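Local coordinates for putative regulatory protein (Streptomyces coelicolor A3, PDB 2PZ9), which is a putative transcriptional regulator of the TetR family that probably binds DNA through a helix-turn-helix domain, at residues A79-A82 / E83-T87; H117-L120 / I121-R125; A193-S197 / V198-R202. All blocks are in the same frame, centred on the assembly; numbering follows the deposited sequence.

How the contacts relate
Contacts 1 and 2 each join successive turns of one helix, 74-92 and 115-127, and they touch: Val81 packs on Leu120 and Glu85 on His117. Both are partly buried. Contact 3 is a surface contact at the start of helix 198-212, with its centre about 31 Å from that of contact 1 and on the opposite side of the chain's centre. The chemistry changes accordingly. Contacts 1 and 2 each have a threonine that donates twice to one carbonyl, but contact 1 holds a sulfate on an outer arginine, whereas contact 2 adds ring packing and bonds across the dimer. Contact 3 relies on backbone N-H groups and a folded arginine. Contacts 2 and 3 both reach the second subunit.

Contact 1: residues A79-A82 / E83-T87. With SO4 (sulfate ion), chain C.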
# COMPACT_ATOMS: atom_id res chain seq x y z
N ALA A 79 -19.77 3.44 4.20
CA ALA A 79 -19.48 2.75 5.46
C ALA A 79 -19.98 1.33 5.40
O ALA A 79 -19.24 0.38 5.69
CB ALA A 79 -20.08 3.50 6.66
N HIS A 80 -21.24 1.20 4.97
CA HIS A 80 -21.93 -0.09 4.82
C HIS A 80 -21.15 -1.04 3.93
O HIS A 80 -20.88 -2.20 4.30
CB HIS A 80 -23.32 0.12 4.27
CG HIS A 80 -24.16 -1.12 4.26
ND1 HIS A 80 -24.71 -1.65 5.40
CD2 HIS A 80 -24.56 -1.92 3.24
CE1 HIS A 80 -25.40 -2.74 5.09
NE2 HIS A 80 -25.33 -2.92 3.79
N VAL A 81 -20.77 -0.54 2.76
CA VAL A 81 -20.03 -1.31 1.80
C VAL A 81 -18.69 -1.79 2.37
O VAL A 81 -18.35 -2.97 2.23
CB VAL A 81 -19.83 -0.52 0.54
CG1 VAL A 81 -19.01 -1.31 -0.44
CG2 VAL A 81 -21.20 -0.14 -0.06
N ALA A 82 -17.96 -0.88 3.01
CA ALA A 82 -16.68 -1.19 3.63
C ALA A 82 -16.84 -2.30 4.66
O ALA A 82 -16.18 -3.34 4.53
CB ALA A 82 -16.07 0.04 4.27
N GLU A 83 -17.71 -2.09 5.66
CA GLU A 83 -18.07 -3.14 6.63
C GLU A 83 -18.26 -4.49 5.94
O GLU A 83 -17.53 -5.45 6.18
CB GLU A 83 -19.36 -2.79 7.36
CG GLU A 83 -19.22 -1.71 8.43
CD GLU A 83 -20.57 -1.05 8.83
OE1 GLU A 83 -21.47 -1.76 9.34
OE2 GLU A 83 -20.72 0.20 8.63
N ARG A 84 -19.26 -4.53 5.05
CA ARG A 84 -19.61 -5.71 4.28
C ARG A 84 -18.33 -6.32 3.67
O ARG A 84 -18.14 -7.53 3.73
CB ARG A 84 -20.65 -5.35 3.20
CG ARG A 84 -21.79 -6.37 3.00
CD ARG A 84 -23.05 -6.10 3.89
NE ARG A 84 -24.18 -7.04 3.65
CZ ARG A 84 -25.38 -6.98 4.25
NH1 ARG A 84 -25.67 -6.04 5.13
NH2 ARG A 84 -26.31 -7.89 3.97
N GLU A 85 -17.45 -5.47 3.14
CA GLU A 85 -16.19 -5.93 2.52
C GLU A 85 -15.22 -6.53 3.52
O GLU A 85 -14.68 -7.62 3.30
CB GLU A 85 -15.50 -4.77 1.80
CG GLU A 85 -16.08 -4.47 0.43
CD GLU A 85 -16.09 -5.69 -0.47
OE1 GLU A 85 -14.99 -6.08 -0.94
OE2 GLU A 85 -17.19 -6.27 -0.71
N THR A 86 -14.99 -5.78 4.59
CA THR A 86 -14.15 -6.19 5.70
C THR A 86 -14.57 -7.54 6.25
O THR A 86 -13.71 -8.42 6.43
CB THR A 86 -14.22 -5.17 6.84
OG1 THR A 86 -14.11 -3.85 6.30
CG2 THR A 86 -13.08 -5.38 7.80
N THR A 87 -15.87 -7.72 6.50
CA THR A 87 -16.39 -8.96 7.06
C THR A 87 -16.18 -10.12 6.09
O THR A 87 -15.76 -11.19 6.49
CB THR A 87 -17.90 -8.85 7.36
OG1 THR A 87 -18.24 -7.46 7.48
CG2 THR A 87 -18.27 -9.57 8.65
S SO4 C . -25.83 -9.39 0.03
O1 SO4 C . -27.27 -9.61 -0.06
O2 SO4 C . -25.39 -9.49 1.42
O3 SO4 C . -25.16 -10.42 -0.77
O4 SO4 C . -25.50 -8.05 -0.48
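His80 and Arg84 run next to each other along helix 74-92, the long helix that follows the predicted helix-turn-helix of this TetR-family protein. Their flat groups are neither stacked nor perpendicular: the imidazole and guanidinium planes stand 46° apart, with CE1 of His80 3.3 Å from NH1 of Arg84. With CG anti to the backbone N (chi1 -172°), the His80 ring lies beside the Arg84 chain, which bends at its second torsion. The same ring meets Phe71.

A sulfate lies at the far end of Arg84. Arg84 NH2 donates to O2 of this ion, which probably came with the crystallisation solution, at 3.1 Å, and O2 sits at the edge of the guanidinium, in its plane. Gln33 NE2 bonds to the same ion. Arg32 brings its own guanidinium close to that of Arg84, so the anion probably offsets some of the positive charge here.

Packing against the helix backbone comes next. Glu83 extends back alongside the preceding turn, with Glu83 CG 3.4 Å from the carbonyl O of Ala79 and Glu83 OE2 3.9 Å from Ala79 CB. On the inner face, Val81 CG1 and Glu85 CG are 4.4 Å apart. Val81 also packs on Ala39 of helix 32-50 and on Leu120 of helix 115-127, so this face of the helix touches both neighbours.

Hydrogen bonds follow the helical i to i+4 pattern, with a hydroxyl bond added by Thr86. The carbonyl O of Ala82 is gripped twice by this residue: Thr86 N approaches almost head-on at 2.7 Å, while Thr86 OG1 donates from above the carbonyl plane, 56° out of it, at 2.8 Å.

Contact 2: residues H117-L120 / I121-R125; sequences HYRL and ITWGR
The hydroxyl of Thr122 sits over one face of the Tyr118 ring, one turn on in helix 115-127 of the TetR-like C-terminal domain. Thr122 OG1 lies 3.6 Å above the plane of the Tyr118 ring, closer to CE2 than to the ring centre, and also donates to the carbonyl O of Tyr118 at 2.6 Å. The amide N of Thr122 bonds to that same oxygen from the opposite face of the carbonyl plane, so two donors of one residue hold it.

His117 and Ile121 meet at a ring edge: CD1 of Ile121 comes up near the imidazole plane, 3.7 Å from CD2 of His117. With CG1 set between the backbone N and the carbonyl carbon (chi1 59°), Ile121 directs this branch back to the previous turn.

Arg119 and Trp123 extend alongside each other in one direction, with their planes nearly perpendicular at 89°, and Trp123 NE1 lies over one face of the guanidinium, 3.9 Å from Arg119 NH1.

One shell out, both of these nitrogens donate to Ala44 O of helix 32-50, and this shared acceptor fixes the two side chains together. Arg119 NH2 turns instead to Leu126 O of the second subunit, and Arg125 NH1 forms a salt bridge with Glu184 of the second subunit, which places this helix at the dimer interface. His117 meets Phe111 edge-to-face, while Leu120 packs on Val81. The carbonyl O of Leu120 accepts from Tyr78 OH, and its helical bond from Gly124 N is weak, at 3.5 Å.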
# COMPACT_ATOMS: atom_id res chain seq x y z
N HIS A 117 -11.60 -4.36 -4.05
CA HIS A 117 -11.72 -4.29 -2.59
C HIS A 117 -10.55 -3.46 -2.15
O HIS A 117 -10.67 -2.57 -1.28
CB HIS A 117 -11.66 -5.68 -1.94
CG HIS A 117 -11.62 -5.66 -0.43
ND1 HIS A 117 -12.19 -6.65 0.35
CD2 HIS A 117 -11.07 -4.77 0.45
CE1 HIS A 117 -11.99 -6.38 1.63
NE2 HIS A 117 -11.32 -5.24 1.72
N TYR A 118 -9.41 -3.74 -2.76
CA TYR A 118 -8.20 -3.04 -2.44
C TYR A 118 -8.30 -1.53 -2.72
O TYR A 118 -7.96 -0.72 -1.85
CB TYR A 118 -7.01 -3.65 -3.18
CG TYR A 118 -5.73 -2.92 -2.85
CD1 TYR A 118 -5.03 -3.20 -1.69
CD2 TYR A 118 -5.25 -1.91 -3.69
CE1 TYR A 118 -3.86 -2.53 -1.37
CE2 TYR A 118 -4.09 -1.21 -3.37
CZ TYR A 118 -3.39 -1.54 -2.21
OH TYR A 118 -2.23 -0.87 -1.90
N ARG A 119 -8.78 -1.16 -3.91
CA ARG A 119 -9.01 0.24 -4.29
C ARG A 119 -9.93 0.88 -3.29
O ARG A 119 -9.68 1.98 -2.80
CB ARG A 119 -9.73 0.34 -5.62
CG ARG A 119 -8.96 -0.06 -6.82
CD ARG A 119 -9.41 0.83 -7.94
NE ARG A 119 -8.36 1.79 -8.27
CZ ARG A 119 -8.54 3.02 -8.75
NH1 ARG A 119 -9.76 3.54 -8.93
NH2 ARG A 119 -7.48 3.76 -9.03
N LEU A 120 -11.02 0.18 -3.00
CA LEU A 120 -12.04 0.70 -2.13
C LEU A 120 -11.58 0.95 -0.68
O LEU A 120 -11.95 1.98 -0.11
CB LEU A 120 -13.31 -0.15 -2.22
CG LEU A 120 -14.47 0.14 -1.29
CD1 LEU A 120 -15.72 -0.36 -1.91
CD2 LEU A 120 -14.22 -0.58 0.01
N ILE A 121 -10.78 0.06 -0.09
CA ILE A 121 -10.30 0.45 1.24
C ILE A 121 -9.23 1.53 1.22
O ILE A 121 -9.17 2.37 2.13
CB ILE A 121 -9.91 -0.70 2.20
CG1 ILE A 121 -8.79 -1.57 1.61
CG2 ILE A 121 -11.21 -1.43 2.74
CD1 ILE A 121 -8.53 -2.86 2.38
N THR A 122 -8.40 1.51 0.17
CA THR A 122 -7.35 2.54 0.02
C THR A 122 -7.96 3.94 -0.10
O THR A 122 -7.49 4.87 0.54
CB THR A 122 -6.46 2.27 -1.20
OG1 THR A 122 -6.06 0.89 -1.20
CG2 THR A 122 -5.23 3.16 -1.17
N TRP A 123 -9.01 4.09 -0.89
CA TRP A 123 -9.73 5.36 -0.93
C TRP A 123 -10.12 5.80 0.46
O TRP A 123 -9.97 6.96 0.81
CB TRP A 123 -10.99 5.20 -1.73
CG TRP A 123 -10.82 5.19 -3.17
CD1 TRP A 123 -10.97 4.12 -4.00
CD2 TRP A 123 -10.53 6.32 -4.02
NE1 TRP A 123 -10.79 4.50 -5.31
CE2 TRP A 123 -10.52 5.84 -5.36
CE3 TRP A 123 -10.29 7.68 -3.79
CZ2 TRP A 123 -10.27 6.68 -6.45
CZ3 TRP A 123 -10.04 8.51 -4.87
CH2 TRP A 123 -10.03 8.00 -6.19
N GLY A 124 -10.61 4.85 1.26
CA GLY A 124 -11.06 5.14 2.61
C GLY A 124 -9.95 5.53 3.55
O GLY A 124 -10.16 6.36 4.44
N ARG A 125 -8.77 4.94 3.40
CA ARG A 125 -7.66 5.31 4.29
C ARG A 125 -7.30 6.78 4.11
O ARG A 125 -7.22 7.54 5.07
CB ARG A 125 -6.44 4.43 4.07
CG ARG A 125 -6.80 2.97 4.03
CD ARG A 125 -5.63 2.11 4.31
NE ARG A 125 -5.84 0.80 3.71
CZ ARG A 125 -5.12 -0.29 4.00
NH1 ARG A 125 -4.14 -0.25 4.89
NH2 ARG A 125 -5.41 -1.44 3.38

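Contact 3: residues A193-S197 / V198-R202. With SO4 (sulfate ion), chain B.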
# COMPACT_ATOMS: atom_id res chain seq x y z
N ALA A 193 9.13 -10.49 -16.52
CA ALA A 193 9.12 -11.67 -15.65
C ALA A 193 9.47 -12.89 -16.46
O ALA A 193 8.97 -13.04 -17.57
CB ALA A 193 7.78 -11.83 -15.00
N VAL A 194 10.31 -13.77 -15.90
CA VAL A 194 10.63 -15.04 -16.55
C VAL A 194 9.36 -15.87 -16.74
O VAL A 194 9.14 -16.40 -17.81
CB VAL A 194 11.65 -15.87 -15.76
CG1 VAL A 194 12.04 -17.11 -16.53
CG2 VAL A 194 12.87 -15.05 -15.45
N ASP A 195 8.53 -15.98 -15.70
CA ASP A 195 7.26 -16.69 -15.78
C ASP A 195 6.14 -15.71 -15.43
O ASP A 195 5.91 -15.43 -14.25
CB ASP A 195 7.30 -17.88 -14.81
CG ASP A 195 5.98 -18.66 -14.73
OD1 ASP A 195 4.91 -18.15 -15.15
OD2 ASP A 195 6.03 -19.80 -14.24
N PRO A 196 5.46 -15.16 -16.45
CA PRO A 196 4.42 -14.14 -16.26
C PRO A 196 3.22 -14.61 -15.42
O PRO A 196 2.56 -13.79 -14.73
CB PRO A 196 3.98 -13.80 -17.69
CG PRO A 196 5.05 -14.30 -18.56
CD PRO A 196 5.64 -15.50 -17.87
N SER A 197 2.96 -15.92 -15.45
CA SER A 197 1.91 -16.53 -14.64
C SER A 197 1.75 -15.90 -13.25
O SER A 197 2.67 -15.90 -12.44
CB SER A 197 2.16 -18.04 -14.53
OG SER A 197 1.70 -18.54 -13.30
N VAL A 198 0.58 -15.34 -13.00
CA VAL A 198 0.18 -14.86 -11.67
C VAL A 198 0.57 -15.78 -10.50
O VAL A 198 0.99 -15.32 -9.43
CB VAL A 198 -1.33 -14.60 -11.63
CG1 VAL A 198 -1.83 -14.33 -10.20
CG2 VAL A 198 -1.69 -13.43 -12.58
N THR A 199 0.47 -17.09 -10.69
CA THR A 199 0.75 -17.98 -9.58
C THR A 199 2.25 -18.11 -9.34
O THR A 199 2.66 -18.59 -8.25
CB THR A 199 0.14 -19.37 -9.83
OG1 THR A 199 0.53 -20.28 -8.80
CG2 THR A 199 0.73 -20.00 -11.09
N ALA A 200 3.05 -17.71 -10.30
CA ALA A 200 4.48 -17.44 -10.07
C ALA A 200 4.71 -16.30 -9.05
O ALA A 200 5.60 -16.41 -8.18
CB ALA A 200 5.23 -17.18 -11.41
N ARG A 201 3.92 -15.21 -9.16
CA ARG A 201 3.95 -14.12 -8.16
C ARG A 201 3.60 -14.70 -6.80
O ARG A 201 4.20 -14.35 -5.78
CB ARG A 201 2.96 -12.97 -8.48
CG ARG A 201 2.96 -12.39 -9.92
CD ARG A 201 4.23 -11.63 -10.33
NE ARG A 201 5.43 -12.47 -10.24
CZ ARG A 201 5.92 -13.24 -11.22
NH1 ARG A 201 5.30 -13.28 -12.41
NH2 ARG A 201 7.02 -13.97 -11.02
N ARG A 202 2.62 -15.61 -6.81
CA ARG A 202 2.11 -16.21 -5.58
C ARG A 202 3.19 -17.04 -4.93
O ARG A 202 3.43 -16.92 -3.71
CB ARG A 202 0.87 -17.08 -5.86
CG ARG A 202 0.08 -17.45 -4.61
CD ARG A 202 -1.03 -18.42 -4.94
NE ARG A 202 -1.93 -18.67 -3.81
CZ ARG A 202 -1.65 -19.44 -2.76
NH1 ARG A 202 -0.47 -20.01 -2.66
NH2 ARG A 202 -2.55 -19.62 -1.79
S SO4 B . -1.79 -17.53 -14.61
O1 SO4 B . -3.12 -18.06 -14.32
O2 SO4 B . -1.23 -18.09 -15.85
O3 SO4 B . -1.87 -16.07 -14.71
O4 SO4 B . -0.91 -17.88 -13.51
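Arg201 folds back on the loop before its helix because its chain bends twice, at chi2 (-67°) and chi3 (59°). That doubling puts Arg201 NH1 2.9 Å from the carbonyl O of Asp195, which lies in the guanidinium plane. NE of the same group forms a salt bridge with Asp167 of the second subunit, so one arginine ties the loop to its own helix and to the partner chain. Cut back to an alanine, this position would probably leave the Asp195 carbonyl and Asp167 of the second subunit without this donor, and the loop less firmly held against the helix. Nearby, Asp195 CG lies 3.7 Å from Ala200 CB.

At the helix start, a sulfate accepts from the first backbone amides: Val198 N reaches O3 of the ion at 3.1 Å and Thr199 N reaches its O4 at 3.2 Å. Ser197 occupies the N-cap position, though its OG bond to Ala200 N is weak and the placing of OG doubtful. A serine N-cap with an anion held by the first backbone N-H groups is characteristic of a helix N-terminus, whose dipole would favour negative charge.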